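Long-range contacts in cysteine hydrolase (Staphylococcus aureus, PDB 6KUA), which hydrolyses nicotinamide to nicotinic acid and ammonia, as a zinc-containing nicotinamidase of the isochorismatase family of cysteine hydrolases: residues I31-I35 with P155-A160; R4-D10 with D47-M53; T134-L139 with W169-F174; R106-F110 with H140-A145. All blocks are in the same frame, centred on the assembly; numbering follows the deposited sequence.

Contact 1 (I31-I35 with P155-A160)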
loop_
_atom_site.group_PDB
_atom_site.type_symbol
_atom_site.label_atom_id
_atom_site.label_comp_id
_atom_site.label_asym_id
_atom_site.label_seq_id
_atom_site.Cartn_x
_atom_site.Cartn_y
_atom_site.Cartn_z
ATOM N N ILE A 31 -26.631 17.626 -7.024
ATOM C CA ILE A 31 -26.611 16.207 -6.678
ATOM C C ILE A 31 -27.032 15.957 -5.232
ATOM O O ILE A 31 -27.143 14.793 -4.815
ATOM C CB ILE A 31 -25.221 15.594 -6.958
ATOM C CG1 ILE A 31 -24.204 16.042 -5.911
ATOM C CG2 ILE A 31 -24.718 16.004 -8.323
ATOM C CD1 ILE A 31 -22.808 15.537 -6.188
ATOM N N GLU A 32 -27.289 17.024 -4.467
ATOM C CA GLU A 32 -27.636 16.917 -3.051
ATOM C C GLU A 32 -28.813 15.971 -2.823
ATOM O O GLU A 32 -28.755 15.072 -1.974
ATOM C CB GLU A 32 -27.935 18.327 -2.517
ATOM C CG GLU A 32 -28.389 18.424 -1.066
ATOM C CD GLU A 32 -28.713 19.863 -0.657
ATOM O OE1 GLU A 32 -28.507 20.226 0.526
ATOM O OE2 GLU A 32 -29.165 20.638 -1.530
ATOM N N ASP A 33 -29.890 16.144 -3.587
ATOM C CA ASP A 33 -31.071 15.312 -3.376
ATOM C C ASP A 33 -30.768 13.842 -3.645
ATOM O O ASP A 33 -31.272 12.962 -2.937
ATOM C CB ASP A 33 -32.220 15.789 -4.268
ATOM C CG ASP A 33 -33.020 16.929 -3.650
ATOM O OD1 ASP A 33 -32.596 17.490 -2.609
ATOM O OD2 ASP A 33 -34.082 17.268 -4.225
ATOM N N PHE A 34 -29.948 13.554 -4.662
ATOM C CA PHE A 34 -29.638 12.164 -4.986
ATOM C C PHE A 34 -28.761 11.522 -3.915
ATOM O O PHE A 34 -28.946 10.351 -3.568
ATOM C CB PHE A 34 -28.958 12.086 -6.349
ATOM C CG PHE A 34 -28.699 10.685 -6.819
ATOM C CD1 PHE A 34 -27.499 10.047 -6.521
ATOM C CD2 PHE A 34 -29.652 10.008 -7.561
ATOM C CE1 PHE A 34 -27.254 8.755 -6.961
ATOM C CE2 PHE A 34 -29.419 8.716 -8.004
ATOM C CZ PHE A 34 -28.217 8.088 -7.703
ATOM N N ILE A 35 -27.799 12.268 -3.389
ATOM C CA ILE A 35 -26.931 11.727 -2.347
ATOM C C ILE A 35 -27.734 11.424 -1.083
ATOM O O ILE A 35 -27.579 10.355 -0.475
ATOM C CB ILE A 35 -25.768 12.700 -2.085
ATOM C CG1 ILE A 35 -24.847 12.774 -3.311
ATOM C CG2 ILE A 35 -24.971 12.275 -0.882
ATOM C CD1 ILE A 35 -23.622 13.636 -3.079
ATOM N N PRO A 155 -22.986 6.300 -9.940
ATOM C CA PRO A 155 -24.175 6.805 -10.641
ATOM C C PRO A 155 -23.929 8.222 -11.124
ATOM O O PRO A 155 -23.482 9.078 -10.363
ATOM C CB PRO A 155 -25.271 6.755 -9.569
ATOM C CG PRO A 155 -24.536 6.842 -8.281
ATOM C CD PRO A 155 -23.236 6.087 -8.506
ATOM N N ALA A 156 -24.215 8.463 -12.403
ATOM C CA ALA A 156 -23.934 9.776 -12.970
ATOM C C ALA A 156 -24.734 10.877 -12.284
ATOM O O ALA A 156 -24.313 12.037 -12.298
ATOM C CB ALA A 156 -24.220 9.767 -14.471
ATOM N N GLU A 157 -25.877 10.539 -11.686
ATOM C CA GLU A 157 -26.669 11.499 -10.923
ATOM C C GLU A 157 -26.075 11.799 -9.552
ATOM O O GLU A 157 -26.575 12.693 -8.859
ATOM C CB GLU A 157 -28.095 10.962 -10.739
ATOM C CG GLU A 157 -29.132 11.466 -11.730
ATOM C CD GLU A 157 -30.551 11.460 -11.128
ATOM O OE1 GLU A 157 -31.003 12.521 -10.615
ATOM O OE2 GLU A 157 -31.203 10.385 -11.157
ATOM N N GLY A 158 -25.043 11.060 -9.134
ATOM C CA GLY A 158 -24.515 11.177 -7.793
ATOM C C GLY A 158 -23.150 11.825 -7.706
ATOM O O GLY A 158 -22.592 11.940 -6.608
ATOM N N VAL A 159 -22.610 12.278 -8.841
ATOM C CA VAL A 159 -21.296 12.907 -8.891
ATOM C C VAL A 159 -21.375 14.164 -9.757
ATOM O O VAL A 159 -22.255 14.299 -10.607
ATOM C CB VAL A 159 -20.219 11.935 -9.433
ATOM C CG1 VAL A 159 -19.940 10.815 -8.415
ATOM C CG2 VAL A 159 -20.665 11.339 -10.773
ATOM N N ALA A 160 -20.435 15.090 -9.534
ATOM C CA ALA A 160 -20.384 16.327 -10.308
ATOM C C ALA A 160 -18.965 16.874 -10.366
ATOM O O ALA A 160 -18.146 16.630 -9.478
ATOM C CB ALA A 160 -21.307 17.397 -9.724
#
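Ile31, just ahead of helix 32-44, lies mainly against the backbone of Glu157-Val159. Its CG1 stands between the backbone N and the carbonyl carbon (chi1 74°), and the extended chain beyond sets CD1 3.6 Å from Gly158 O. The other branch, CG2, turns to Val159 O and to the methyl of Ala160, with 3.9 Å between Ile31 CG2 and Ala160 CB. One helical turn on, Phe34 fills the bend of Pro155-Gly158. Its CG is anti to the backbone N (chi1 -175°), which carries the ring out to that bend. Glu157 CB sits over one face of the ring, 3.8 Å from the Phe34 centroid and offset toward the rim, in a CH-pi contact. Gly158 CA approaches obliquely, 3.4 Å from Phe34 CD1, at a spot with no side chain in the way. Pro155 CG meets Phe34 CE1 at 3.6 Å, also obliquely. Ile35 adds a lighter touch, CD1 lying 4.0 Å from Gly158 O. No hydrogen bond joins the two segments; they meet by van der Waals packing and the CH-pi contact. Ile31 and Ile35 also rest on strand 126-132, through Val132 and Val130, and on Tyr11. The contact thus packs the start of helix 32-44 onto edge strand 151-160 where that strand is broken, while Ala156 and Val159 meet Leu171 of helix 164-176.

Contact 2 (R4-D10 with D47-M53)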
loop_
_atom_site.group_PDB
_atom_site.type_symbol
_atom_site.label_atom_id
_atom_site.label_comp_id
_atom_site.label_asym_id
_atom_site.label_seq_id
_atom_site.Cartn_x
_atom_site.Cartn_y
_atom_site.Cartn_z
ATOM N N ARG A 4 -22.182 -4.234 0.464
ATOM C CA ARG A 4 -22.028 -2.977 -0.254
ATOM C C ARG A 4 -21.812 -1.829 0.728
ATOM O O ARG A 4 -22.248 -1.874 1.880
ATOM C CB ARG A 4 -23.244 -2.680 -1.155
ATOM C CG ARG A 4 -24.586 -2.614 -0.430
ATOM C CD ARG A 4 -25.723 -2.084 -1.331
ATOM N NE ARG A 4 -26.850 -1.574 -0.537
ATOM C CZ ARG A 4 -27.829 -0.787 -0.996
ATOM N NH1 ARG A 4 -27.856 -0.392 -2.257
ATOM N NH2 ARG A 4 -28.785 -0.375 -0.176
ATOM N N ALA A 5 -21.111 -0.799 0.263
ATOM C CA ALA A 5 -20.885 0.388 1.071
ATOM C C ALA A 5 -21.007 1.603 0.174
ATOM O O ALA A 5 -20.746 1.538 -1.032
ATOM C CB ALA A 5 -19.512 0.365 1.778
ATOM N N LEU A 6 -21.455 2.697 0.771
ATOM C CA LEU A 6 -21.575 3.966 0.083
ATOM C C LEU A 6 -20.405 4.847 0.496
ATOM O O LEU A 6 -20.142 5.013 1.692
ATOM C CB LEU A 6 -22.911 4.633 0.430
ATOM C CG LEU A 6 -23.152 6.017 -0.166
ATOM C CD1 LEU A 6 -23.300 5.933 -1.670
ATOM C CD2 LEU A 6 -24.394 6.631 0.449
ATOM N N LEU A 7 -19.694 5.393 -0.479
ATOM C CA LEU A 7 -18.597 6.320 -0.216
ATOM C C LEU A 7 -19.032 7.707 -0.662
ATOM O O LEU A 7 -19.273 7.926 -1.857
ATOM C CB LEU A 7 -17.319 5.896 -0.949
ATOM C CG LEU A 7 -16.845 4.452 -0.772
ATOM C CD1 LEU A 7 -15.480 4.201 -1.441
ATOM C CD2 LEU A 7 -16.799 4.062 0.703
ATOM N N VAL A 8 -19.128 8.634 0.290
ATOM C CA VAL A 8 -19.521 10.017 0.020
ATOM C C VAL A 8 -18.265 10.873 0.080
ATOM O O VAL A 8 -17.735 11.143 1.163
ATOM C CB VAL A 8 -20.582 10.516 1.006
ATOM C CG1 VAL A 8 -20.995 11.954 0.660
ATOM C CG2 VAL A 8 -21.774 9.570 0.986
ATOM N N VAL A 9 -17.792 11.301 -1.086
ATOM C CA VAL A 9 -16.479 11.930 -1.222
ATOM C C VAL A 9 -16.627 13.450 -1.225
ATOM O O VAL A 9 -17.296 14.023 -2.096
ATOM C CB VAL A 9 -15.764 11.440 -2.492
ATOM C CG1 VAL A 9 -14.369 12.035 -2.578
ATOM C CG2 VAL A 9 -15.689 9.913 -2.490
ATOM N N ASP A 10 -16.014 14.086 -0.219
ATOM C CA ASP A 10 -15.746 15.532 -0.170
ATOM C C ASP A 10 -16.971 16.401 -0.449
ATOM O O ASP A 10 -16.890 17.417 -1.147
ATOM C CB ASP A 10 -14.605 15.893 -1.119
ATOM C CG ASP A 10 -13.263 15.636 -0.501
ATOM O OD1 ASP A 10 -13.035 16.123 0.631
ATOM O OD2 ASP A 10 -12.444 14.924 -1.122
ATOM N N ASP A 47 -26.676 -0.876 5.746
ATOM C CA ASP A 47 -25.414 -0.935 5.029
ATOM C C ASP A 47 -24.501 0.204 5.476
ATOM O O ASP A 47 -24.933 1.198 6.061
ATOM C CB ASP A 47 -25.647 -0.858 3.524
ATOM C CG ASP A 47 -26.256 -2.139 2.958
ATOM O OD1 ASP A 47 -25.977 -3.230 3.497
ATOM O OD2 ASP A 47 -27.015 -2.054 1.965
ATOM N N HIS A 48 -23.215 0.055 5.197
ATOM C CA HIS A 48 -22.235 0.970 5.744
ATOM C C HIS A 48 -22.054 2.179 4.840
ATOM O O HIS A 48 -22.049 2.059 3.615
ATOM C CB HIS A 48 -20.915 0.240 5.967
ATOM C CG HIS A 48 -20.986 -0.734 7.091
ATOM N ND1 HIS A 48 -20.805 -0.358 8.407
ATOM C CD2 HIS A 48 -21.298 -2.057 7.111
ATOM C CE1 HIS A 48 -20.965 -1.415 9.184
ATOM N NE2 HIS A 48 -21.268 -2.456 8.424
ATOM N N ILE A 49 -21.920 3.347 5.462
ATOM C CA ILE A 49 -21.767 4.617 4.764
ATOM C C ILE A 49 -20.526 5.302 5.311
ATOM O O ILE A 49 -20.403 5.495 6.526
ATOM C CB ILE A 49 -22.996 5.530 4.932
ATOM C CG1 ILE A 49 -24.275 4.795 4.524
ATOM C CG2 ILE A 49 -22.829 6.767 4.087
ATOM C CD1 ILE A 49 -25.462 5.098 5.401
ATOM N N PHE A 50 -19.622 5.687 4.412
ATOM C CA PHE A 50 -18.365 6.333 4.774
ATOM C C PHE A 50 -18.374 7.736 4.191
ATOM O O PHE A 50 -18.522 7.903 2.974
ATOM C CB PHE A 50 -17.162 5.534 4.265
ATOM C CG PHE A 50 -17.069 4.140 4.828
ATOM C CD1 PHE A 50 -17.913 3.133 4.378
ATOM C CD2 PHE A 50 -16.116 3.833 5.798
ATOM C CE1 PHE A 50 -17.836 1.837 4.897
ATOM C CE2 PHE A 50 -16.018 2.537 6.326
ATOM C CZ PHE A 50 -16.874 1.538 5.877
ATOM N N PHE A 51 -18.256 8.742 5.061
ATOM C CA PHE A 51 -18.073 10.122 4.639
ATOM C C PHE A 51 -16.578 10.425 4.653
ATOM O O PHE A 51 -15.939 10.364 5.710
ATOM C CB PHE A 51 -18.854 11.077 5.548
ATOM C CG PHE A 51 -20.353 10.907 5.459
ATOM C CD1 PHE A 51 -21.001 9.958 6.225
ATOM C CD2 PHE A 51 -21.104 11.692 4.594
ATOM C CE1 PHE A 51 -22.393 9.792 6.139
ATOM C CE2 PHE A 51 -22.471 11.540 4.501
ATOM C CZ PHE A 51 -23.121 10.588 5.275
ATOM N N LEU A 52 -16.019 10.691 3.473
ATOM C CA LEU A 52 -14.584 10.874 3.286
ATOM C C LEU A 52 -14.306 12.344 3.009
ATOM O O LEU A 52 -14.855 12.908 2.058
ATOM C CB LEU A 52 -14.073 10.002 2.144
ATOM C CG LEU A 52 -14.157 8.540 2.567
ATOM C CD1 LEU A 52 -14.910 7.714 1.534
ATOM C CD2 LEU A 52 -12.758 8.009 2.806
ATOM N N MET A 53 -13.443 12.956 3.826
ATOM C CA MET A 53 -13.303 14.409 3.835
ATOM C C MET A 53 -11.848 14.850 3.887
ATOM O O MET A 53 -11.105 14.453 4.786
ATOM C CB MET A 53 -14.057 15.006 5.025
ATOM C CG MET A 53 -15.553 14.739 4.969
ATOM S SD MET A 53 -16.347 15.782 3.739
ATOM C CE MET A 53 -15.305 17.222 3.887
HETATM O O HOH W 1 -22.809 -3.237 4.251
#
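The Phe50 ring has Leu6 O at its edge, in plane, while Ala5 CB and Leu7 CD2 approach obliquely, Ala5 CB 3.8 Å from Phe50 CE1; His100 stacks on the same ring. Phe51 projects on the other side of the sheet, where Val8 CB comes obliquely to within 3.8 Å of Phe51 CD2, and Tyr90 meets the ring edge-to-face. The third flat group, the Arg4 guanidinium, receives Asp47 OD2 at its edge, and Phe42 makes a cation-pi contact with it. Arg4 folds CG between its N and carbonyl carbon (chi1 58°) and then runs extended, so that NE donates to Asp47 OD2 at 2.6 Å, nearly straight (172°), from above the carboxylate plane; the bond from Arg4 NH2 to that oxygen is weak, and NH2 has a second salt-bridge partner in Asp41. Beyond this salt bridge the parallel strands are joined by alternating bonds, from Leu6 N to His48 O (3.0 Å) through Val8 N to Phe50 O (2.8 Å), ending with Asp10 N to Leu52 O (2.8 Å). The side chain of Asp10, about 7 Å from the zinc ion, is held further by a salt bridge to Lys104 and by the N-H of Asp54. Together the strands form a beta-alpha-beta crossover: helix 32-44 links them and packs over the face carrying Leu6 and Phe51, strand 126-132 flanks 4-9, and strand 99-104 flanks 48-54.

Contact 3 (T134-L139 with W169-F174)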
loop_
_atom_site.group_PDB
_atom_site.type_symbol
_atom_site.label_atom_id
_atom_site.label_comp_id
_atom_site.label_asym_id
_atom_site.label_seq_id
_atom_site.Cartn_x
_atom_site.Cartn_y
_atom_site.Cartn_z
ATOM N N THR A 134 -15.978 14.576 -10.034
ATOM C CA THR A 134 -15.982 13.331 -10.796
ATOM C C THR A 134 -14.582 12.944 -11.252
ATOM O O THR A 134 -14.185 11.782 -11.148
ATOM C CB THR A 134 -16.898 13.475 -12.010
ATOM O OG1 THR A 134 -18.010 14.297 -11.654
ATOM C CG2 THR A 134 -17.393 12.124 -12.488
ATOM N N ASP A 135 -13.830 13.901 -11.786
ATOM C CA ASP A 135 -12.551 13.600 -12.410
ATOM C C ASP A 135 -11.363 13.915 -11.503
ATOM O O ASP A 135 -10.226 13.951 -11.989
ATOM C CB ASP A 135 -12.422 14.351 -13.749
ATOM C CG ASP A 135 -12.520 15.871 -13.578
ATOM O OD1 ASP A 135 -13.335 16.332 -12.748
ATOM O OD2 ASP A 135 -11.781 16.611 -14.256
ATOM N N ILE A 136 -11.588 14.139 -10.202
ATOM C CA ILE A 136 -10.471 14.273 -9.261
ATOM C C ILE A 136 -10.643 13.272 -8.114
ATOM O O ILE A 136 -10.209 12.122 -8.222
ATOM C CB ILE A 136 -10.327 15.725 -8.754
ATOM C CG1 ILE A 136 -10.421 16.691 -9.944
ATOM C CG2 ILE A 136 -8.990 15.925 -8.029
ATOM C CD1 ILE A 136 -10.246 18.137 -9.618
ATOM N N CYS A 137 -11.265 13.689 -6.999
ATOM C CA CYS A 137 -11.343 12.818 -5.822
ATOM C C CYS A 137 -12.140 11.549 -6.093
ATOM O O CYS A 137 -11.767 10.463 -5.629
ATOM C CB CYS A 137 -11.950 13.578 -4.645
ATOM S SG CYS A 137 -10.834 14.859 -4.068
ATOM N N VAL A 138 -13.258 11.669 -6.805
ATOM C CA VAL A 138 -14.029 10.488 -7.178
ATOM C C VAL A 138 -13.188 9.559 -8.050
ATOM O O VAL A 138 -13.112 8.344 -7.813
ATOM C CB VAL A 138 -15.319 10.922 -7.889
ATOM C CG1 VAL A 138 -16.055 9.717 -8.420
ATOM C CG2 VAL A 138 -16.188 11.772 -6.933
ATOM N N LEU A 139 -12.541 10.124 -9.076
ATOM C CA LEU A 139 -11.730 9.328 -9.997
ATOM C C LEU A 139 -10.599 8.616 -9.263
ATOM O O LEU A 139 -10.400 7.406 -9.424
ATOM C CB LEU A 139 -11.160 10.232 -11.104
ATOM C CG LEU A 139 -10.006 9.636 -11.929
ATOM C CD1 LEU A 139 -10.541 8.613 -12.904
ATOM C CD2 LEU A 139 -9.193 10.719 -12.685
ATOM N N TRP A 169 -15.577 12.663 -19.463
ATOM C CA TRP A 169 -14.406 11.800 -19.615
ATOM C C TRP A 169 -14.375 10.730 -18.529
ATOM O O TRP A 169 -14.160 9.544 -18.805
ATOM C CB TRP A 169 -13.098 12.616 -19.573
ATOM C CG TRP A 169 -11.949 11.655 -19.625
ATOM C CD1 TRP A 169 -11.391 11.107 -20.749
ATOM C CD2 TRP A 169 -11.299 11.029 -18.508
ATOM N NE1 TRP A 169 -10.414 10.210 -20.399
ATOM C CE2 TRP A 169 -10.339 10.140 -19.029
ATOM C CE3 TRP A 169 -11.419 11.156 -17.110
ATOM C CZ2 TRP A 169 -9.508 9.368 -18.209
ATOM C CZ3 TRP A 169 -10.601 10.371 -16.297
ATOM C CH2 TRP A 169 -9.656 9.496 -16.852
ATOM N N ALA A 170 -14.593 11.139 -17.277
ATOM C CA ALA A 170 -14.403 10.230 -16.148
ATOM C C ALA A 170 -15.502 9.175 -16.088
ATOM O O ALA A 170 -15.236 8.017 -15.737
ATOM C CB ALA A 170 -14.320 11.034 -14.843
ATOM N N LEU A 171 -16.739 9.541 -16.458
ATOM C CA LEU A 171 -17.819 8.561 -16.457
ATOM C C LEU A 171 -17.540 7.441 -17.452
ATOM O O LEU A 171 -17.825 6.274 -17.165
ATOM C CB LEU A 171 -19.163 9.234 -16.752
ATOM C CG LEU A 171 -19.729 10.155 -15.654
ATOM C CD1 LEU A 171 -21.028 10.797 -16.097
ATOM C CD2 LEU A 171 -19.932 9.424 -14.332
ATOM N N ALA A 172 -16.974 7.773 -18.623
ATOM C CA ALA A 172 -16.622 6.729 -19.582
ATOM C C ALA A 172 -15.421 5.924 -19.102
ATOM O O ALA A 172 -15.380 4.706 -19.278
ATOM C CB ALA A 172 -16.341 7.329 -20.969
ATOM N N HIS A 173 -14.432 6.593 -18.498
ATOM C CA HIS A 173 -13.320 5.878 -17.882
ATOM C C HIS A 173 -13.825 4.861 -16.867
ATOM O O HIS A 173 -13.442 3.685 -16.911
ATOM C CB HIS A 173 -12.357 6.870 -17.225
ATOM C CG HIS A 173 -11.086 6.249 -16.740
ATOM N ND1 HIS A 173 -10.032 5.958 -17.580
ATOM C CD2 HIS A 173 -10.700 5.854 -15.501
ATOM C CE1 HIS A 173 -9.041 5.436 -16.877
ATOM N NE2 HIS A 173 -9.424 5.346 -15.614
ATOM N N PHE A 174 -14.717 5.284 -15.959
ATOM C CA PHE A 174 -15.238 4.339 -14.970
ATOM C C PHE A 174 -15.862 3.129 -15.656
ATOM O O PHE A 174 -15.657 1.986 -15.234
ATOM C CB PHE A 174 -16.275 5.003 -14.053
ATOM C CG PHE A 174 -15.789 6.219 -13.323
ATOM C CD1 PHE A 174 -14.464 6.353 -12.935
ATOM C CD2 PHE A 174 -16.687 7.236 -13.000
ATOM C CE1 PHE A 174 -14.034 7.497 -12.238
ATOM C CE2 PHE A 174 -16.267 8.389 -12.322
ATOM C CZ PHE A 174 -14.937 8.522 -11.942
#
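Phe174 wedges its ring against Thr134, Val138 and Leu139, packing helix 164-176 on the strand-to-helix turn that opens helix 137-147 in this alpha/beta isochorismatase fold. The ring rim does the touching: Phe174 CZ lies 3.4 Å from Thr134 O, Phe174 CE1 has Leu139 CA in plane with the ring, and Val138 CG1 comes obliquely to 3.9 Å from CZ. Leu139 CD1 meets three rings at once, at 3.7 Å from Phe174 CE1, 3.8 Å from His173 CD2 and 3.8 Å from Trp169 CZ3, the last at the indole edge. With chi1 at 165°, the Leu139 branch swings away from its own N to reach them. At the turn, the small Ala170 CB lets the backbones close in, 4.0 Å from Asp135 CA. The next shell fixes these groups. Thr134 OG1 is bonded to His167 ND1, and Asp135 OD1 to Ser161 OG. On the far side a second subunit takes part: its Trp169 donates NE1 to Asp135 OD2 and stacks on Trp169 here, and its His140 bonds His173 NE2, so the contact backs directly onto the subunit interface. Within helix 164-176, Trp169 CH2 lies 3.5 Å above one face of the His173 imidazole, offset toward the rim, and Ala170 O, which accepts the backbone N-H of Phe174, lies 3.0 Å above the Phe174 ring plane, toward its rim.

Contact 4 (R106-F110 with H140-A145)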
loop_
_atom_site.group_PDB
_atom_site.type_symbol
_atom_site.label_atom_id
_atom_site.label_comp_id
_atom_site.label_asym_id
_atom_site.label_seq_id
_atom_site.Cartn_x
_atom_site.Cartn_y
_atom_site.Cartn_z
ATOM N N ARG A 106 -5.036 13.020 0.712
ATOM C CA ARG A 106 -4.923 13.185 -0.736
ATOM C C ARG A 106 -6.314 13.088 -1.349
ATOM O O ARG A 106 -7.308 12.859 -0.650
ATOM C CB ARG A 106 -3.975 12.143 -1.354
ATOM C CG ARG A 106 -2.500 12.209 -0.883
ATOM C CD ARG A 106 -1.784 13.513 -1.266
ATOM N NE ARG A 106 -0.394 13.556 -0.785
ATOM C CZ ARG A 106 0.000 14.128 0.360
ATOM N NH1 ARG A 106 1.284 14.110 0.708
ATOM N NH2 ARG A 106 -0.881 14.722 1.168
ATOM N N TYR A 107 -6.387 13.269 -2.671
ATOM C CA TYR A 107 -7.664 13.098 -3.362
ATOM C C TYR A 107 -8.221 11.691 -3.152
ATOM O O TYR A 107 -9.427 11.519 -2.936
ATOM C CB TYR A 107 -7.507 13.356 -4.861
ATOM C CG TYR A 107 -6.789 14.641 -5.249
ATOM C CD1 TYR A 107 -7.279 15.884 -4.874
ATOM C CD2 TYR A 107 -5.633 14.597 -6.023
ATOM C CE1 TYR A 107 -6.617 17.059 -5.243
ATOM C CE2 TYR A 107 -4.971 15.751 -6.406
ATOM C CZ TYR A 107 -5.470 16.977 -6.018
ATOM O OH TYR A 107 -4.802 18.118 -6.400
ATOM N N ASP A 108 -7.354 10.672 -3.240
ATOM C CA ASP A 108 -7.760 9.271 -3.171
ATOM C C ASP A 108 -8.175 8.917 -1.747
ATOM O O ASP A 108 -7.359 8.966 -0.825
ATOM C CB ASP A 108 -6.599 8.394 -3.644
ATOM C CG ASP A 108 -6.838 6.888 -3.466
ATOM O OD1 ASP A 108 -7.936 6.436 -3.042
ATOM O OD2 ASP A 108 -5.885 6.135 -3.774
ATOM N N SER A 109 -9.430 8.501 -1.587
ATOM C CA SER A 109 -9.988 8.192 -0.272
ATOM C C SER A 109 -9.303 7.007 0.406
ATOM O O SER A 109 -9.441 6.846 1.627
ATOM C CB SER A 109 -11.482 7.899 -0.416
ATOM O OG SER A 109 -12.205 9.052 -0.849
ATOM N N PHE A 110 -8.587 6.171 -0.348
ATOM C CA PHE A 110 -7.901 5.017 0.221
ATOM C C PHE A 110 -6.460 5.313 0.633
ATOM O O PHE A 110 -5.867 4.514 1.365
ATOM C CB PHE A 110 -7.886 3.854 -0.774
ATOM C CG PHE A 110 -9.247 3.270 -1.062
ATOM C CD1 PHE A 110 -10.100 3.870 -1.983
ATOM C CD2 PHE A 110 -9.670 2.115 -0.415
ATOM C CE1 PHE A 110 -11.360 3.313 -2.265
ATOM C CE2 PHE A 110 -10.934 1.556 -0.682
ATOM C CZ PHE A 110 -11.774 2.159 -1.606
ATOM N N HIS A 140 -9.833 9.363 -8.460
ATOM C CA HIS A 140 -8.726 8.760 -7.723
ATOM C C HIS A 140 -9.227 7.688 -6.760
ATOM O O HIS A 140 -8.595 6.635 -6.608
ATOM C CB HIS A 140 -7.939 9.834 -6.967
ATOM C CG HIS A 140 -7.135 10.743 -7.854
ATOM N ND1 HIS A 140 -5.914 11.256 -7.473
ATOM C CD2 HIS A 140 -7.386 11.251 -9.089
ATOM C CE1 HIS A 140 -5.443 12.038 -8.432
ATOM N NE2 HIS A 140 -6.311 12.048 -9.425
ATOM N N THR A 141 -10.340 7.958 -6.074
ATOM C CA THR A 141 -10.933 6.948 -5.205
ATOM C C THR A 141 -11.369 5.730 -6.009
ATOM O O THR A 141 -11.106 4.595 -5.606
ATOM C CB THR A 141 -12.116 7.551 -4.440
ATOM O OG1 THR A 141 -11.640 8.607 -3.597
ATOM C CG2 THR A 141 -12.836 6.491 -3.581
ATOM N N ALA A 142 -12.011 5.950 -7.169
ATOM C CA ALA A 142 -12.486 4.832 -7.988
ATOM C C ALA A 142 -11.334 3.961 -8.482
ATOM O O ALA A 142 -11.451 2.731 -8.523
ATOM C CB ALA A 142 -13.299 5.354 -9.177
ATOM N N ILE A 143 -10.205 4.580 -8.840
ATOM C CA ILE A 143 -9.054 3.830 -9.341
ATOM C C ILE A 143 -8.474 2.932 -8.255
ATOM O O ILE A 143 -8.148 1.767 -8.509
ATOM C CB ILE A 143 -7.987 4.791 -9.897
ATOM C CG1 ILE A 143 -8.485 5.414 -11.197
ATOM C CG2 ILE A 143 -6.662 4.038 -10.108
ATOM C CD1 ILE A 143 -7.746 6.643 -11.585
ATOM N N SER A 144 -8.357 3.443 -7.027
ATOM C CA SER A 144 -7.890 2.597 -5.934
ATOM C C SER A 144 -8.882 1.480 -5.619
ATOM O O SER A 144 -8.471 0.351 -5.332
ATOM C CB SER A 144 -7.633 3.434 -4.685
ATOM O OG SER A 144 -6.310 3.939 -4.738
ATOM N N ALA A 145 -10.185 1.793 -5.608
ATOM C CA ALA A 145 -11.188 0.755 -5.421
ATOM C C ALA A 145 -11.023 -0.325 -6.473
ATOM O O ALA A 145 -11.076 -1.525 -6.165
ATOM C CB ALA A 145 -12.606 1.350 -5.477
HETATM O O HOH W 2 -4.792 11.097 -4.774
HETATM O O HOH W 3 -5.444 6.680 -6.467
#
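The Asp108 side chain runs trans to its own N (chi1 173°), so the carboxylate reaches Ser144, whose OG donates to Asp108 OD2; the modelled 2.4 Å is doubtfully short. Thr141 places OG1 beside its own backbone N (chi1 -63°), facing Ser109. There Thr141 OG1 accepts from Ser109 N at 3.0 Å and from Ser109 OG at 2.8 Å, and a further bond to Cys137 O makes three grips on one buried hydroxyl. The other carboxylate oxygen, Asp108 OD1, takes the backbone N-H of Phe110 at 2.8 Å, from well above the carboxylate plane, and so closes an Asx turn. Phe110 then lies across the helix, CE1 3.7 Å from Thr141 CG2 and CD1 3.7 Å from Ser144 CB. Two waters fill in: one bonds Asp108 N and His140 ND1, lying in the imidazole plane, and the other donates to Asp108 OD2 and His140 O. Tyr107 points its edge toward the face of His140 in an offset edge-to-face pair, centroids 5.2 Å apart and planes at 87°. Ser177 and His173 of a second subunit bond Tyr107 OH and His140 NE2. The whole is a loop after strand 99-104, shaped by an Asx turn and tied to helix 137-147 by the Asp108-Ser144 and Ser109-Thr141 bonds, with the Tyr107 side chain about 6 Å from the zinc ion.

Overall arrangement
From the N terminus, contact 2 opens at strand 4-9 and closes at strand 48-54, joining two neighbouring strands of the parallel sheet. Before it closes, contact 1 starts at residues 31-35, so the two cross; contact 1 closes only at 155-160, tying helix 32-44 to the edge strand. Contact 4 lies wholly within that span, running from the loop after strand 99-104 to helix 137-147. Contact 3 begins at 134-139, before contact 4 closes, and ends on helix 164-176, thereby crossing both contacts 4 and 1. Contacts 3 and 4 share helix 137-147 and both reach a second subunit, whereas contact 2 precedes them in series.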